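D-2-hydroxyacid dehydrogensase protein (Ketogulonicigenium vulgare, PDB 4LSW) probably catalyses the NAD(H)- or NADP(H)-dependent interconversion of D-2-hydroxyacids and 2-oxoacids, as a two-domain member of the D-isomer-specific dehydrogenase family. Local coordinates at residues Y12-D16 and S72-V76; N95-L100 and A292-L297. All coordinates share one frame. Numbering follows the deposited sequence.

Interaction 1. Residues Y12-D16 and S72-V76; sequences YPAWD and SVYGV
In the flavodoxin-like first domain (strand order 2-1-3-4-5), the loop after strand 5-8 meets the C-terminal end of strand 70-74. Tyr12 is extended, Pro13 occupies the N-cap position, and Asp16 N bonds to Pro13 O (3.0 Å) in the first turn of helix 14-23. Ser72-Tyr74 finish strand 70-74; Gly75 and Val76 lead out of it. The closest CA pair across the contact, Tyr12 to Tyr74, stands 8.8 Å apart, so side chains bridge the gap. Ser72 O is 4.5 Å from Tyr12 OH, which bonds to Thr51 O. Val73 points away. Tyr74 (chi1 t) points toward Tyr12 (chi1 m): Tyr12 CE1 lies 3.5 Å from Tyr74 CB, with ring centroids 5.2 Å apart and planes inclined obliquely at 32°. Asp16 OD2 is 3.7 Å from Tyr74 CE2, near the ring plane, while Asp16 OD1 pairs with Arg298. A water bridges the segments, its oxygen donating a hydrogen bond to Asp16 OD2 (2.5 Å) and accepting from Trp15 NE1 (3.0 Å) and Tyr74 OH (2.5 Å). Gly75 (phi 121°, psi 171°) follows the strand end, where a CB would jam against Tyr74 O; Gly75 N bonds to Thr96 OG1.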
loop_
_atom_site.group_PDB
_atom_site.type_symbol
_atom_site.label_atom_id
_atom_site.label_comp_id
_atom_site.label_asym_id
_atom_site.label_seq_id
_atom_site.Cartn_x
_atom_site.Cartn_y
_atom_site.Cartn_z
ATOM N N TYR A 12 11.884 4.389 -13.204
ATOM C CA TYR A 12 12.199 4.537 -11.788
ATOM C C TYR A 12 12.740 5.943 -11.570
ATOM O O TYR A 12 13.165 6.593 -12.521
ATOM C CB TYR A 12 13.293 3.565 -11.361
ATOM C CG TYR A 12 12.950 2.100 -11.404
ATOM C CD1 TYR A 12 11.801 1.598 -10.802
ATOM C CD2 TYR A 12 13.796 1.211 -12.044
ATOM C CE1 TYR A 12 11.508 0.243 -10.855
ATOM C CE2 TYR A 12 13.521 -0.125 -12.094
ATOM C CZ TYR A 12 12.382 -0.610 -11.504
ATOM O OH TYR A 12 12.144 -1.964 -11.572
ATOM N N PRO A 13 12.756 6.411 -10.310
ATOM C CA PRO A 13 13.374 7.714 -10.031
ATOM C C PRO A 13 14.834 7.723 -10.452
ATOM O O PRO A 13 15.456 6.664 -10.475
ATOM C CB PRO A 13 13.296 7.815 -8.505
ATOM C CG PRO A 13 12.116 6.994 -8.145
ATOM C CD PRO A 13 12.120 5.839 -9.109
ATOM N N ALA A 14 15.364 8.903 -10.766
ATOM C CA ALA A 14 16.751 9.042 -11.199
ATOM C C ALA A 14 17.771 8.442 -10.230
ATOM O O ALA A 14 18.817 7.943 -10.656
ATOM C CB ALA A 14 17.066 10.507 -11.472
ATOM N N TRP A 15 17.482 8.485 -8.929
ATOM C CA TRP A 15 18.435 7.977 -7.946
ATOM C C TRP A 15 18.583 6.445 -7.985
ATOM O O TRP A 15 19.533 5.884 -7.424
ATOM C CB TRP A 15 18.137 8.505 -6.528
ATOM C CG TRP A 15 16.753 8.267 -6.002
ATOM C CD1 TRP A 15 16.106 7.069 -5.902
ATOM C CD2 TRP A 15 15.870 9.247 -5.443
ATOM N NE1 TRP A 15 14.864 7.250 -5.344
ATOM C CE2 TRP A 15 14.696 8.578 -5.049
ATOM C CE3 TRP A 15 15.955 10.631 -5.245
ATOM C CZ2 TRP A 15 13.611 9.244 -4.468
ATOM C CZ3 TRP A 15 14.876 11.292 -4.672
ATOM C CH2 TRP A 15 13.721 10.598 -4.289
ATOM N N ASP A 16 17.647 5.782 -8.666
ATOM C CA ASP A 16 17.779 4.359 -8.963
ATOM C C ASP A 16 18.255 4.136 -10.393
ATOM O O ASP A 16 19.066 3.246 -10.654
ATOM C CB ASP A 16 16.438 3.646 -8.766
ATOM C CG ASP A 16 15.978 3.668 -7.332
ATOM O OD1 ASP A 16 16.827 3.446 -6.447
ATOM O OD2 ASP A 16 14.771 3.895 -7.113
ATOM N N SER A 72 12.991 -8.928 -10.520
ATOM C CA SER A 72 13.056 -8.121 -9.315
ATOM C C SER A 72 12.001 -7.027 -9.383
ATOM O O SER A 72 11.948 -6.249 -10.344
ATOM C CB SER A 72 14.463 -7.548 -9.112
ATOM O OG SER A 72 15.343 -8.561 -8.666
ATOM N N VAL A 73 11.146 -7.003 -8.364
ATOM C CA VAL A 73 10.021 -6.082 -8.314
ATOM C C VAL A 73 10.297 -4.916 -7.368
ATOM O O VAL A 73 10.754 -5.113 -6.235
ATOM C CB VAL A 73 8.742 -6.811 -7.842
ATOM C CG1 VAL A 73 7.570 -5.859 -7.818
ATOM C CG2 VAL A 73 8.440 -8.015 -8.748
ATOM N N TYR A 74 10.026 -3.706 -7.854
ATOM C CA TYR A 74 10.038 -2.496 -7.033
ATOM C C TYR A 74 8.663 -2.388 -6.373
ATOM O O TYR A 74 7.663 -2.167 -7.054
ATOM C CB TYR A 74 10.306 -1.291 -7.936
ATOM C CG TYR A 74 10.433 0.059 -7.261
ATOM C CD1 TYR A 74 9.304 0.790 -6.896
ATOM C CD2 TYR A 74 11.677 0.632 -7.048
ATOM C CE1 TYR A 74 9.418 2.039 -6.305
ATOM C CE2 TYR A 74 11.798 1.877 -6.463
ATOM C CZ TYR A 74 10.673 2.572 -6.093
ATOM O OH TYR A 74 10.819 3.819 -5.517
ATOM N N GLY A 75 8.621 -2.574 -5.056
ATOM C CA GLY A 75 7.362 -2.564 -4.324
ATOM C C GLY A 75 7.102 -3.865 -3.583
ATOM O O GLY A 75 7.834 -4.850 -3.756
ATOM N N VAL A 76 6.060 -3.878 -2.748
ATOM C CA VAL A 76 5.710 -5.059 -1.957
ATOM C C VAL A 76 4.955 -6.122 -2.758
ATOM O O VAL A 76 5.313 -7.305 -2.745
ATOM C CB VAL A 76 4.835 -4.690 -0.739
ATOM C CG1 VAL A 76 4.496 -5.930 0.060
ATOM C CG2 VAL A 76 5.543 -3.678 0.145
HETATM O O HOH W 1 13.150 4.839 -5.386
#

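Interaction 2. Residues N95-L100 and A292-L297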
loop_
_atom_site.group_PDB
_atom_site.type_symbol
_atom_site.label_atom_id
_atom_site.label_comp_id
_atom_site.label_asym_id
_atom_site.label_seq_id
_atom_site.Cartn_x
_atom_site.Cartn_y
_atom_site.Cartn_z
ATOM N N ASN A 95 11.053 -8.970 -4.094
ATOM C CA ASN A 95 10.290 -7.730 -3.946
ATOM C C ASN A 95 11.024 -6.769 -3.010
ATOM O O ASN A 95 12.215 -6.965 -2.726
ATOM C CB ASN A 95 8.859 -8.005 -3.453
ATOM C CG ASN A 95 8.816 -8.579 -2.047
ATOM O OD1 ASN A 95 9.796 -9.127 -1.550
ATOM N ND2 ASN A 95 7.658 -8.460 -1.403
ATOM N N THR A 96 10.334 -5.728 -2.541
ATOM C CA THR A 96 10.947 -4.790 -1.587
ATOM C C THR A 96 10.078 -4.568 -0.343
ATOM O O THR A 96 9.418 -3.533 -0.222
ATOM C CB THR A 96 11.279 -3.439 -2.237
ATOM O OG1 THR A 96 10.078 -2.770 -2.628
ATOM C CG2 THR A 96 12.166 -3.640 -3.463
ATOM N N PRO A 97 10.091 -5.538 0.579
ATOM C CA PRO A 97 9.257 -5.499 1.786
ATOM C C PRO A 97 9.901 -4.730 2.930
ATOM O O PRO A 97 11.097 -4.430 2.876
ATOM C CB PRO A 97 9.174 -6.970 2.174
ATOM C CG PRO A 97 10.501 -7.523 1.773
ATOM C CD PRO A 97 10.910 -6.763 0.525
ATOM N N ASP A 98 9.088 -4.419 3.941
ATOM C CA ASP A 98 9.535 -3.900 5.243
ATOM C C ASP A 98 9.947 -2.430 5.256
ATOM O O ASP A 98 9.666 -1.705 6.220
ATOM C CB ASP A 98 10.639 -4.776 5.844
ATOM C CG ASP A 98 10.156 -6.174 6.168
ATOM O OD1 ASP A 98 8.996 -6.309 6.616
ATOM O OD2 ASP A 98 10.933 -7.137 5.980
ATOM N N VAL A 99 10.603 -1.982 4.197
ATOM C CA VAL A 99 11.132 -0.626 4.197
ATOM C C VAL A 99 10.071 0.478 4.177
ATOM O O VAL A 99 10.395 1.634 4.449
ATOM C CB VAL A 99 12.128 -0.417 3.044
ATOM C CG1 VAL A 99 13.377 -1.234 3.290
ATOM C CG2 VAL A 99 11.488 -0.804 1.739
ATOM N N LEU A 100 8.816 0.133 3.882
ATOM C CA LEU A 100 7.743 1.127 3.802
ATOM C C LEU A 100 6.791 1.137 5.009
ATOM O O LEU A 100 5.892 1.981 5.097
ATOM C CB LEU A 100 6.926 0.964 2.507
ATOM C CG LEU A 100 6.195 -0.331 2.124
ATOM C CD1 LEU A 100 5.226 -0.842 3.171
ATOM C CD2 LEU A 100 5.445 -0.108 0.820
ATOM N N ALA A 292 14.956 3.722 0.044
ATOM C CA ALA A 292 15.205 2.399 0.583
ATOM C C ALA A 292 14.628 1.293 -0.313
ATOM O O ALA A 292 15.257 0.243 -0.475
ATOM C CB ALA A 292 14.666 2.288 2.002
ATOM N N MET A 293 13.448 1.534 -0.885
ATOM C CA MET A 293 12.824 0.578 -1.807
ATOM C C MET A 293 13.680 0.384 -3.057
ATOM O O MET A 293 13.950 -0.749 -3.461
ATOM C CB MET A 293 11.412 1.039 -2.180
ATOM C CG MET A 293 10.456 1.005 -0.997
ATOM S SD MET A 293 8.835 1.625 -1.410
ATOM C CE MET A 293 8.644 0.818 -2.996
ATOM N N GLY A 294 14.116 1.497 -3.642
ATOM C CA GLY A 294 14.972 1.472 -4.815
ATOM C C GLY A 294 16.298 0.793 -4.535
ATOM O O GLY A 294 16.787 0.009 -5.347
ATOM N N GLN A 295 16.883 1.097 -3.378
ATOM C CA GLN A 295 18.139 0.484 -2.963
ATOM C C GLN A 295 18.008 -1.031 -2.834
ATOM O O GLN A 295 18.917 -1.780 -3.202
ATOM C CB GLN A 295 18.608 1.080 -1.629
ATOM C CG GLN A 295 20.010 0.639 -1.207
ATOM C CD GLN A 295 21.094 1.200 -2.109
ATOM O OE1 GLN A 295 21.250 2.418 -2.235
ATOM N NE2 GLN A 295 21.848 0.312 -2.751
ATOM N N LEU A 296 16.869 -1.477 -2.312
ATOM C CA LEU A 296 16.614 -2.898 -2.108
ATOM C C LEU A 296 16.449 -3.629 -3.439
ATOM O O LEU A 296 16.970 -4.732 -3.621
ATOM C CB LEU A 296 15.373 -3.069 -1.228
ATOM C CG LEU A 296 15.042 -4.478 -0.741
ATOM C CD1 LEU A 296 16.287 -5.187 -0.219
ATOM C CD2 LEU A 296 13.958 -4.403 0.338
ATOM N N LEU A 297 15.712 -3.014 -4.357
ATOM C CA LEU A 297 15.602 -3.544 -5.708
ATOM C C LEU A 297 16.999 -3.713 -6.298
ATOM O O LEU A 297 17.353 -4.779 -6.798
ATOM C CB LEU A 297 14.788 -2.595 -6.581
ATOM C CG LEU A 297 14.793 -2.935 -8.073
ATOM C CD1 LEU A 297 13.676 -3.908 -8.436
ATOM C CD2 LEU A 297 14.682 -1.667 -8.896
#
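A loop can be fitted to a helix largely by shape, and this contact illustrates how. Asn95-Leu100 leads out of the first domain toward the NAD-binding domain, and helix 287-306 brings the chain back, so the two interdomain connections pack together, as is usual in this family. Thr96 is the first bump. Its CG2 lies over the helical hydrogen bond from Leu297 N to Met293 O, 3.7 Å from the former atom and 3.4 Å from the latter, in a hollow bordered by the side chains of Met293, Leu296 and Leu297. The helix answers with Leu296, whose CD2 enters a hollow walled by Thr96 CA at 3.6 Å, Pro97 O at 3.8 Å and Pro97 CD at 3.9 Å. Asp98, at positive phi, then turns the loop and brings Val99 back toward the helix. Val99 wedges in there: its CB is 3.9 Å from Ala292 CB and its CG2 3.4 Å from Met293 CG. Met293 curls at its tip (chi3 p), placing CE 3.9 Å from Thr96 OG1; its SD is 4.4 Å from Leu100 CB. The two segments share no hydrogen bond; Thr96 OG1 spends its polarity on Gly75 N and Asn95 ND2 on Val76 O. Between these two segments, then, the fit depends on close, mainly apolar packing rather than on directional bonds.

In the fold
From the N terminus, interaction 1 closes first, bringing the start of helix 14-23 back to the end of strand 70-74 after 55 intervening residues. Interaction 2 opens only afterwards, so the two loops follow in series and neither encloses the other. Its 191 intervening residues contain the whole seven-stranded parallel sheet of the NAD-binding domain. In space the contacts adjoin, with centres about 8 Å apart: residues 75-76 and 95-96 are adjacent, and Asp16 OD1 packs 3.2 Å from Gly294 CA. Interaction 1 ties the start of helix 14-23 to the end of strand 70-74, and interaction 2 ties the loop after strand 92-94 to the returning helix.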